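Local coordinates for protein 2,3-dehydroadipyl-CoA hydratase (Escherichia coli, PDB 4FZW) that catalyses the reversible hydration of 2,3-dehydroadipyl-CoA to 3-hydroxyadipyl-CoA in phenylacetate degradation, as a member of the enoyl-CoA hydratase/isomerase family, at residues 8-11 with 16-19; 10-15 with 189-194; 40-45 with 88-93. All coordinates share one frame; numbering follows the deposited sequence.

Contact 1: 8-11 with 16-19; sequences IVSR and LLLT
Ile8 O takes two donors: the backbone N of Thr19 at 3.1 Å, lying in the carbonyl plane with a nearly straight N-H...O angle of 172°, and water 1 at 2.7 Å. The same water is hydrogen-bonded to Thr19 OG1 at 2.8 Å and to Ser10 OG at 3.1 Å, so it ties together one carbonyl and two hydroxyls contributed by both strands. Thr19 turns its hydroxyl to this water with OG1 opposite its own carbonyl carbon (chi1 -52°).

The rest of the backbone follows the antiparallel register. Ile8 pairs with Thr19 and Ser10 with Leu17 as hydrogen-bonded pairs; in the second, Leu17 N reaches Ser10 O at 2.8 Å and Ser10 N reaches Leu17 O at 2.9 Å. Val9 with Leu18 and Arg11 with Leu16 are the non-hydrogen-bonded pairs between and beyond them. Side chains consequently alternate. On the face that carries the water, Ser10 OG also lies against CB and CD2 of Leu17. On the other face Val9 splits its two methyls: CG1 meets Leu16 CD1 at 3.8 Å, the two side chains slanting across one another, while CG2 runs alongside Leu18 and approaches CD2 at 3.9 Å.

Leu16 and Leu18 continue from this face onto helix 31-46, and their backbones bond to strand 52-56 on the flank remote from residues 8-11. With strand directions 158° apart, this is a beta hairpin at the margin of the larger sheet of the crotonase fold, strand 7-12 being outermost within the chain.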
loop_
_atom_site.group_PDB
_atom_site.type_symbol
_atom_site.label_atom_id
_atom_site.label_comp_id
_atom_site.label_asym_id
_atom_site.label_seq_id
_atom_site.Cartn_x
_atom_site.Cartn_y
_atom_site.Cartn_z
ATOM N N ILE B 8 -31.870 -21.234 9.382
ATOM C CA ILE B 8 -32.606 -21.063 10.620
ATOM C C ILE B 8 -32.036 -19.938 11.455
ATOM O O ILE B 8 -30.863 -19.932 11.802
ATOM C CB ILE B 8 -32.704 -22.354 11.447
ATOM C CG1 ILE B 8 -33.072 -23.550 10.552
ATOM C CG2 ILE B 8 -33.708 -22.171 12.603
ATOM C CD1 ILE B 8 -34.467 -23.491 9.933
ATOM N N VAL B 9 -32.883 -18.969 11.755
ATOM C CA VAL B 9 -32.460 -17.822 12.522
ATOM C C VAL B 9 -32.837 -18.068 13.961
ATOM O O VAL B 9 -33.972 -18.403 14.262
ATOM C CB VAL B 9 -33.116 -16.529 11.983
ATOM C CG1 VAL B 9 -32.675 -15.311 12.790
ATOM C CG2 VAL B 9 -32.798 -16.380 10.498
ATOM N N SER B 10 -31.876 -17.918 14.858
ATOM C CA SER B 10 -32.149 -18.164 16.265
ATOM C C SER B 10 -31.350 -17.199 17.126
ATOM O O SER B 10 -30.443 -16.535 16.656
ATOM C CB SER B 10 -31.916 -19.645 16.660
ATOM O OG SER B 10 -30.595 -19.900 17.072
ATOM N N ARG B 11 -31.703 -17.139 18.396
ATOM C CA ARG B 11 -31.268 -16.061 19.240
ATOM C C ARG B 11 -30.898 -16.571 20.619
ATOM O O ARG B 11 -31.556 -17.449 21.177
ATOM C CB ARG B 11 -32.405 -15.046 19.360
ATOM C CG ARG B 11 -32.270 -14.065 20.506
ATOM C CD ARG B 11 -31.625 -12.760 20.069
ATOM N NE ARG B 11 -32.583 -11.666 20.089
ATOM C CZ ARG B 11 -32.274 -10.400 19.834
ATOM N NH1 ARG B 11 -31.022 -10.076 19.540
ATOM N NH2 ARG B 11 -33.213 -9.457 19.870
ATOM N N LEU B 16 -26.642 -13.721 17.967
ATOM C CA LEU B 16 -27.509 -14.225 16.915
ATOM C C LEU B 16 -26.888 -15.483 16.296
ATOM O O LEU B 16 -25.675 -15.559 16.092
ATOM C CB LEU B 16 -27.737 -13.137 15.859
ATOM C CG LEU B 16 -28.612 -13.488 14.654
ATOM C CD1 LEU B 16 -30.075 -13.646 15.061
ATOM C CD2 LEU B 16 -28.450 -12.409 13.564
ATOM N N LEU B 17 -27.724 -16.479 16.025
ATOM C CA LEU B 17 -27.260 -17.727 15.429
ATOM C C LEU B 17 -27.909 -18.012 14.077
ATOM O O LEU B 17 -29.139 -18.045 13.940
ATOM C CB LEU B 17 -27.495 -18.906 16.368
ATOM C CG LEU B 17 -26.957 -20.278 15.915
ATOM C CD1 LEU B 17 -25.438 -20.248 15.655
ATOM C CD2 LEU B 17 -27.296 -21.374 16.931
ATOM N N LEU B 18 -27.059 -18.223 13.082
ATOM C CA LEU B 18 -27.502 -18.525 11.738
ATOM C C LEU B 18 -27.001 -19.910 11.365
ATOM O O LEU B 18 -25.786 -20.138 11.263
ATOM C CB LEU B 18 -26.998 -17.468 10.752
ATOM C CG LEU B 18 -27.401 -16.030 11.110
ATOM C CD1 LEU B 18 -26.770 -15.016 10.171
ATOM C CD2 LEU B 18 -28.934 -15.870 11.138
ATOM N N THR B 19 -27.947 -20.833 11.195
ATOM C CA THR B 19 -27.636 -22.207 10.853
ATOM C C THR B 19 -27.928 -22.512 9.391
ATOM O O THR B 19 -29.078 -22.489 8.974
ATOM C CB THR B 19 -28.459 -23.197 11.703
ATOM O OG1 THR B 19 -28.315 -22.877 13.087
ATOM C CG2 THR B 19 -27.995 -24.639 11.445
HETATM O O HOH W 1 -29.891 -20.803 14.158
#

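Contact 2: 10-15 with 189-194; sequences SRQQRV and YALQLA
Val15 has the most surface buried here, and both of its methyls work on Ala194. CG1 comes to 3.5 Å from Ala194 CB, while CG2 lies 3.7 Å from that CB and 3.6 Å from the backbone atom Ala194 O. With CG1 opposite the backbone N (chi1 -177°) and CG2 opposite the carbonyl carbon, both methyls face Ala194 CB. Val15 CG1 also approaches Leu191 CD2, more loosely, at 4.3 Å.

Val15 and Gln12 are the end residues of a type II' turn, which closes the tight hairpin between strands 7-12 and 15-20; Gln12 N to Val15 O and Val15 N to Gln12 O are both hydrogen-bonded. In the crotonase fold of this chain, helix 186-197 packs on the sheet beside that turn, with Leu191 and Ala194 also touching Val54 of strand 52-56.

From the turn, Gln12 extends its chain at about a right angle across Leu191. Its amide oxygen OE1 sits over the branched end, 3.3 Å from Leu191 CD1 and 3.5 Å from Leu191 CD2, a van der Waals approach without a hydrogen bond. At the start of the helical segment, Tyr189 OH hydrogen-bonds to charged side chains on a chain of a different protein, which places this helix at a subunit boundary of the assembly.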
loop_
_atom_site.group_PDB
_atom_site.type_symbol
_atom_site.label_atom_id
_atom_site.label_comp_id
_atom_site.label_asym_id
_atom_site.label_seq_id
_atom_site.Cartn_x
_atom_site.Cartn_y
_atom_site.Cartn_z
ATOM N N SER B 10 -31.876 -17.918 14.858
ATOM C CA SER B 10 -32.149 -18.164 16.265
ATOM C C SER B 10 -31.350 -17.199 17.126
ATOM O O SER B 10 -30.443 -16.535 16.656
ATOM C CB SER B 10 -31.916 -19.645 16.660
ATOM O OG SER B 10 -30.595 -19.900 17.072
ATOM N N ARG B 11 -31.703 -17.139 18.396
ATOM C CA ARG B 11 -31.268 -16.061 19.240
ATOM C C ARG B 11 -30.898 -16.571 20.619
ATOM O O ARG B 11 -31.556 -17.449 21.177
ATOM C CB ARG B 11 -32.405 -15.046 19.360
ATOM C CG ARG B 11 -32.270 -14.065 20.506
ATOM C CD ARG B 11 -31.625 -12.760 20.069
ATOM N NE ARG B 11 -32.583 -11.666 20.089
ATOM C CZ ARG B 11 -32.274 -10.400 19.834
ATOM N NH1 ARG B 11 -31.022 -10.076 19.540
ATOM N NH2 ARG B 11 -33.213 -9.457 19.870
ATOM N N GLN B 12 -29.821 -16.027 21.159
ATOM C CA GLN B 12 -29.493 -16.203 22.563
ATOM C C GLN B 12 -28.985 -14.889 23.103
ATOM O O GLN B 12 -27.831 -14.537 22.884
ATOM C CB GLN B 12 -28.453 -17.309 22.755
ATOM C CG GLN B 12 -28.965 -18.705 22.438
ATOM C CD GLN B 12 -27.891 -19.764 22.568
ATOM O OE1 GLN B 12 -26.701 -19.470 22.443
ATOM N NE2 GLN B 12 -28.305 -21.002 22.820
ATOM N N GLN B 13 -29.844 -14.143 23.786
ATOM C CA GLN B 13 -29.441 -12.840 24.297
ATOM C C GLN B 13 -28.983 -11.893 23.184
ATOM O O GLN B 13 -29.741 -11.584 22.258
ATOM C CB GLN B 13 -28.327 -13.002 25.333
ATOM C CG GLN B 13 -28.756 -13.719 26.601
ATOM C CD GLN B 13 -29.874 -13.001 27.328
ATOM O OE1 GLN B 13 -29.880 -11.773 27.413
ATOM N NE2 GLN B 13 -30.826 -13.766 27.854
ATOM N N ARG B 14 -27.749 -11.419 23.292
ATOM C CA ARG B 14 -27.191 -10.501 22.322
ATOM C C ARG B 14 -26.359 -11.256 21.286
ATOM O O ARG B 14 -25.584 -10.658 20.543
ATOM C CB ARG B 14 -26.317 -9.489 23.055
ATOM C CG ARG B 14 -26.925 -9.055 24.387
ATOM C CD ARG B 14 -26.216 -7.844 24.936
ATOM N NE ARG B 14 -25.927 -6.910 23.849
ATOM C CZ ARG B 14 -26.776 -5.989 23.402
ATOM N NH1 ARG B 14 -27.973 -5.856 23.966
ATOM N NH2 ARG B 14 -26.421 -5.194 22.399
ATOM N N VAL B 15 -26.512 -12.574 21.247
ATOM C CA VAL B 15 -25.859 -13.380 20.214
ATOM C C VAL B 15 -26.880 -13.944 19.252
ATOM O O VAL B 15 -27.866 -14.548 19.668
ATOM C CB VAL B 15 -24.987 -14.533 20.793
ATOM C CG1 VAL B 15 -24.295 -15.251 19.682
ATOM C CG2 VAL B 15 -23.958 -13.978 21.773
ATOM N N TYR B 189 -19.728 -24.430 22.268
ATOM C CA TYR B 189 -18.581 -23.695 22.778
ATOM C C TYR B 189 -18.400 -22.378 21.996
ATOM O O TYR B 189 -17.948 -21.369 22.534
ATOM C CB TYR B 189 -17.319 -24.572 22.721
ATOM C CG TYR B 189 -17.293 -25.594 23.807
ATOM C CD1 TYR B 189 -18.344 -25.688 24.705
ATOM C CD2 TYR B 189 -16.215 -26.466 23.962
ATOM C CE1 TYR B 189 -18.334 -26.621 25.727
ATOM C CE2 TYR B 189 -16.192 -27.410 24.994
ATOM C CZ TYR B 189 -17.266 -27.473 25.866
ATOM O OH TYR B 189 -17.301 -28.380 26.898
ATOM N N ALA B 190 -18.764 -22.411 20.721
ATOM C CA ALA B 190 -18.728 -21.242 19.870
ATOM C C ALA B 190 -19.712 -20.193 20.387
ATOM O O ALA B 190 -19.389 -18.994 20.392
ATOM C CB ALA B 190 -19.045 -21.639 18.441
ATOM N N LEU B 191 -20.890 -20.658 20.827
ATOM C CA LEU B 191 -21.893 -19.813 21.494
ATOM C C LEU B 191 -21.422 -19.255 22.826
ATOM O O LEU B 191 -21.801 -18.152 23.191
ATOM C CB LEU B 191 -23.236 -20.541 21.672
ATOM C CG LEU B 191 -23.996 -20.854 20.375
ATOM C CD1 LEU B 191 -25.138 -21.814 20.639
ATOM C CD2 LEU B 191 -24.504 -19.543 19.717
ATOM N N GLN B 192 -20.586 -19.996 23.552
ATOM C CA GLN B 192 -20.061 -19.479 24.828
ATOM C C GLN B 192 -19.031 -18.371 24.578
ATOM O O GLN B 192 -18.963 -17.382 25.323
ATOM C CB GLN B 192 -19.478 -20.589 25.706
ATOM N N LEU B 193 -18.259 -18.547 23.504
ATOM C CA LEU B 193 -17.305 -17.553 23.030
ATOM C C LEU B 193 -17.973 -16.243 22.604
ATOM O O LEU B 193 -17.464 -15.155 22.886
ATOM C CB LEU B 193 -16.533 -18.118 21.847
ATOM C CG LEU B 193 -15.425 -17.237 21.289
ATOM C CD1 LEU B 193 -14.302 -17.095 22.298
ATOM C CD2 LEU B 193 -14.911 -17.851 19.997
ATOM N N ALA B 194 -19.113 -16.338 21.925
ATOM C CA ALA B 194 -19.829 -15.133 21.489
ATOM C C ALA B 194 -20.471 -14.481 22.691
ATOM O O ALA B 194 -20.583 -13.279 22.743
ATOM C CB ALA B 194 -20.882 -15.464 20.455
#

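Contact 3: 40-45 with 88-93; sequences ELEAAA and WARLQA
A helix-to-helix contact within the crotonase fold, this pairing sets helix 31-46 against helix 84-92 through one salt bridge and one leucine pair. The bridge is bidentate and side-on: Arg90 NH2 donates to Glu42 OE1 at 3.0 Å with an N-H...O angle of 170°, and Arg90 NE donates to Glu42 OE2 at 2.9 Å. Both oxygens are met on their syn sides and lie close to the guanidinium plane, and the carboxylate is turned only 18° from that plane. Two bonds to two different oxygens fix the rotation of both flat groups. Glu42 reaches out with an extended chain, whereas Arg90 bends at CG-CD (chi3 76°), which brings NE and NH2 side by side onto the carboxylate. Water 2 donates to Arg90 O at 3.1 Å; its link to Glu42 OE2 is doubtful, being modelled at an implausibly short 2.5 Å.

Beside this polar pair, Leu41 CD1 meets Leu91 CD2 at 3.9 Å. Leu41 starts toward the other helix; Leu91 starts away from it, and its branched end turns back to make the contact. The CA atoms of the two leucines are 7.2 Å apart.

Leu91 packs further on Leu37 and Val38 of helix 31-46 and on Leu116 of helix 109-116. Helix 31-46 in turn lies on the sheet, with Leu41 against Leu18 and Ala44 against Leu16 of strand 15-20.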
loop_
_atom_site.group_PDB
_atom_site.type_symbol
_atom_site.label_atom_id
_atom_site.label_comp_id
_atom_site.label_asym_id
_atom_site.label_seq_id
_atom_site.Cartn_x
_atom_site.Cartn_y
_atom_site.Cartn_z
ATOM N N GLU B 40 -29.924 -11.123 6.744
ATOM C CA GLU B 40 -29.882 -11.406 8.174
ATOM C C GLU B 40 -28.811 -10.557 8.881
ATOM O O GLU B 40 -29.098 -9.858 9.862
ATOM C CB GLU B 40 -29.616 -12.900 8.419
ATOM C CG GLU B 40 -30.728 -13.870 7.998
ATOM C CD GLU B 40 -32.031 -13.632 8.729
ATOM O OE1 GLU B 40 -32.050 -12.910 9.756
ATOM O OE2 GLU B 40 -33.049 -14.176 8.258
ATOM N N LEU B 41 -27.578 -10.617 8.379
ATOM C CA LEU B 41 -26.480 -9.849 8.966
ATOM C C LEU B 41 -26.651 -8.342 8.833
ATOM O O LEU B 41 -26.304 -7.595 9.748
ATOM C CB LEU B 41 -25.151 -10.250 8.333
ATOM C CG LEU B 41 -24.687 -11.676 8.553
ATOM C CD1 LEU B 41 -23.412 -11.902 7.765
ATOM C CD2 LEU B 41 -24.504 -11.966 10.059
ATOM N N GLU B 42 -27.155 -7.882 7.691
ATOM C CA GLU B 42 -27.444 -6.458 7.563
ATOM C C GLU B 42 -28.501 -6.051 8.593
ATOM O O GLU B 42 -28.286 -5.109 9.361
ATOM C CB GLU B 42 -27.762 -6.057 6.114
ATOM C CG GLU B 42 -26.470 -6.063 5.250
ATOM C CD GLU B 42 -26.656 -5.675 3.795
ATOM O OE1 GLU B 42 -27.811 -5.571 3.321
ATOM O OE2 GLU B 42 -25.624 -5.494 3.119
ATOM N N ALA B 43 -29.597 -6.801 8.682
ATOM C CA ALA B 43 -30.608 -6.515 9.707
ATOM C C ALA B 43 -30.015 -6.510 11.116
ATOM O O ALA B 43 -30.319 -5.630 11.912
ATOM C CB ALA B 43 -31.782 -7.473 9.611
ATOM N N ALA B 44 -29.154 -7.483 11.407
ATOM C CA ALA B 44 -28.423 -7.546 12.681
ATOM C C ALA B 44 -27.445 -6.383 12.907
ATOM O O ALA B 44 -27.197 -5.969 14.041
ATOM C CB ALA B 44 -27.681 -8.872 12.782
ATOM N N ALA B 45 -26.881 -5.865 11.818
ATOM C CA ALA B 45 -25.936 -4.753 11.902
ATOM C C ALA B 45 -26.516 -3.568 12.681
ATOM O O ALA B 45 -25.794 -2.859 13.383
ATOM C CB ALA B 45 -25.501 -4.318 10.513
ATOM N N TRP B 88 -20.923 -11.058 -1.255
ATOM C CA TRP B 88 -19.704 -11.324 -0.484
ATOM C C TRP B 88 -19.153 -10.056 0.191
ATOM O O TRP B 88 -18.774 -10.101 1.361
ATOM C CB TRP B 88 -18.639 -12.016 -1.358
ATOM C CG TRP B 88 -18.983 -13.468 -1.659
ATOM C CD1 TRP B 88 -19.620 -13.952 -2.768
ATOM C CD2 TRP B 88 -18.729 -14.608 -0.817
ATOM N NE1 TRP B 88 -19.767 -15.317 -2.676
ATOM C CE2 TRP B 88 -19.229 -15.744 -1.490
ATOM C CE3 TRP B 88 -18.121 -14.773 0.440
ATOM C CZ2 TRP B 88 -19.144 -17.037 -0.946
ATOM C CZ3 TRP B 88 -18.037 -16.062 0.977
ATOM C CH2 TRP B 88 -18.545 -17.172 0.281
ATOM N N ALA B 89 -19.128 -8.924 -0.519
ATOM C CA ALA B 89 -18.610 -7.682 0.079
ATOM C C ALA B 89 -19.576 -7.133 1.107
ATOM O O ALA B 89 -19.166 -6.474 2.054
ATOM C CB ALA B 89 -18.293 -6.612 -0.976
ATOM N N ARG B 90 -20.864 -7.398 0.929
ATOM C CA ARG B 90 -21.819 -6.980 1.951
ATOM C C ARG B 90 -21.699 -7.837 3.208
ATOM O O ARG B 90 -21.891 -7.329 4.307
ATOM C CB ARG B 90 -23.257 -6.959 1.420
ATOM C CG ARG B 90 -23.541 -5.775 0.505
ATOM C CD ARG B 90 -24.700 -6.055 -0.421
ATOM N NE ARG B 90 -25.975 -5.963 0.276
ATOM C CZ ARG B 90 -27.151 -5.967 -0.337
ATOM N NH1 ARG B 90 -27.202 -6.046 -1.663
ATOM N NH2 ARG B 90 -28.263 -5.891 0.378
ATOM N N LEU B 91 -21.380 -9.124 3.047
ATOM C CA LEU B 91 -21.116 -10.015 4.203
ATOM C C LEU B 91 -19.946 -9.504 5.030
ATOM O O LEU B 91 -20.038 -9.391 6.251
ATOM C CB LEU B 91 -20.800 -11.457 3.777
ATOM C CG LEU B 91 -21.824 -12.327 3.057
ATOM C CD1 LEU B 91 -21.186 -13.665 2.722
ATOM C CD2 LEU B 91 -23.071 -12.508 3.901
ATOM N N GLN B 92 -18.851 -9.200 4.335
ATOM C CA GLN B 92 -17.634 -8.701 4.952
ATOM C C GLN B 92 -17.802 -7.335 5.606
ATOM O O GLN B 92 -17.012 -6.957 6.452
ATOM C CB GLN B 92 -16.515 -8.619 3.915
ATOM C CG GLN B 92 -15.449 -7.603 4.286
ATOM C CD GLN B 92 -14.273 -7.640 3.364
ATOM O OE1 GLN B 92 -13.280 -8.337 3.635
ATOM N NE2 GLN B 92 -14.359 -6.882 2.257
ATOM N N ALA B 93 -18.828 -6.593 5.213
ATOM C CA ALA B 93 -19.038 -5.255 5.741
ATOM C C ALA B 93 -19.826 -5.314 7.046
ATOM O O ALA B 93 -19.993 -4.308 7.738
ATOM C CB ALA B 93 -19.744 -4.374 4.700
HETATM O O HOH W 2 -23.722 -4.850 4.561
#

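In the fold
Contacts 1 and 2 share Ser10 and Arg11 of strand 7-12, and their centres are 9 Å apart; Leu17 CD1 of contact 1 touches Leu191 CD2 of contact 2 at 4.2 Å. Contact 3 borders contact 1 on the opposite sheet face: Leu18 CD1 lies 3.8 Å from Leu41 CD2, and Leu16 CD2 lies 3.7 Å from Ala44 CB. Near its turn the hairpin is therefore met by helix 186-197 on one face, and helix 31-46 lies on the other, with helix 84-92 packed against helix 31-46. Contacts 2 and 3 do not touch; their centres are 18 Å apart and their nearest atoms about 7 Å.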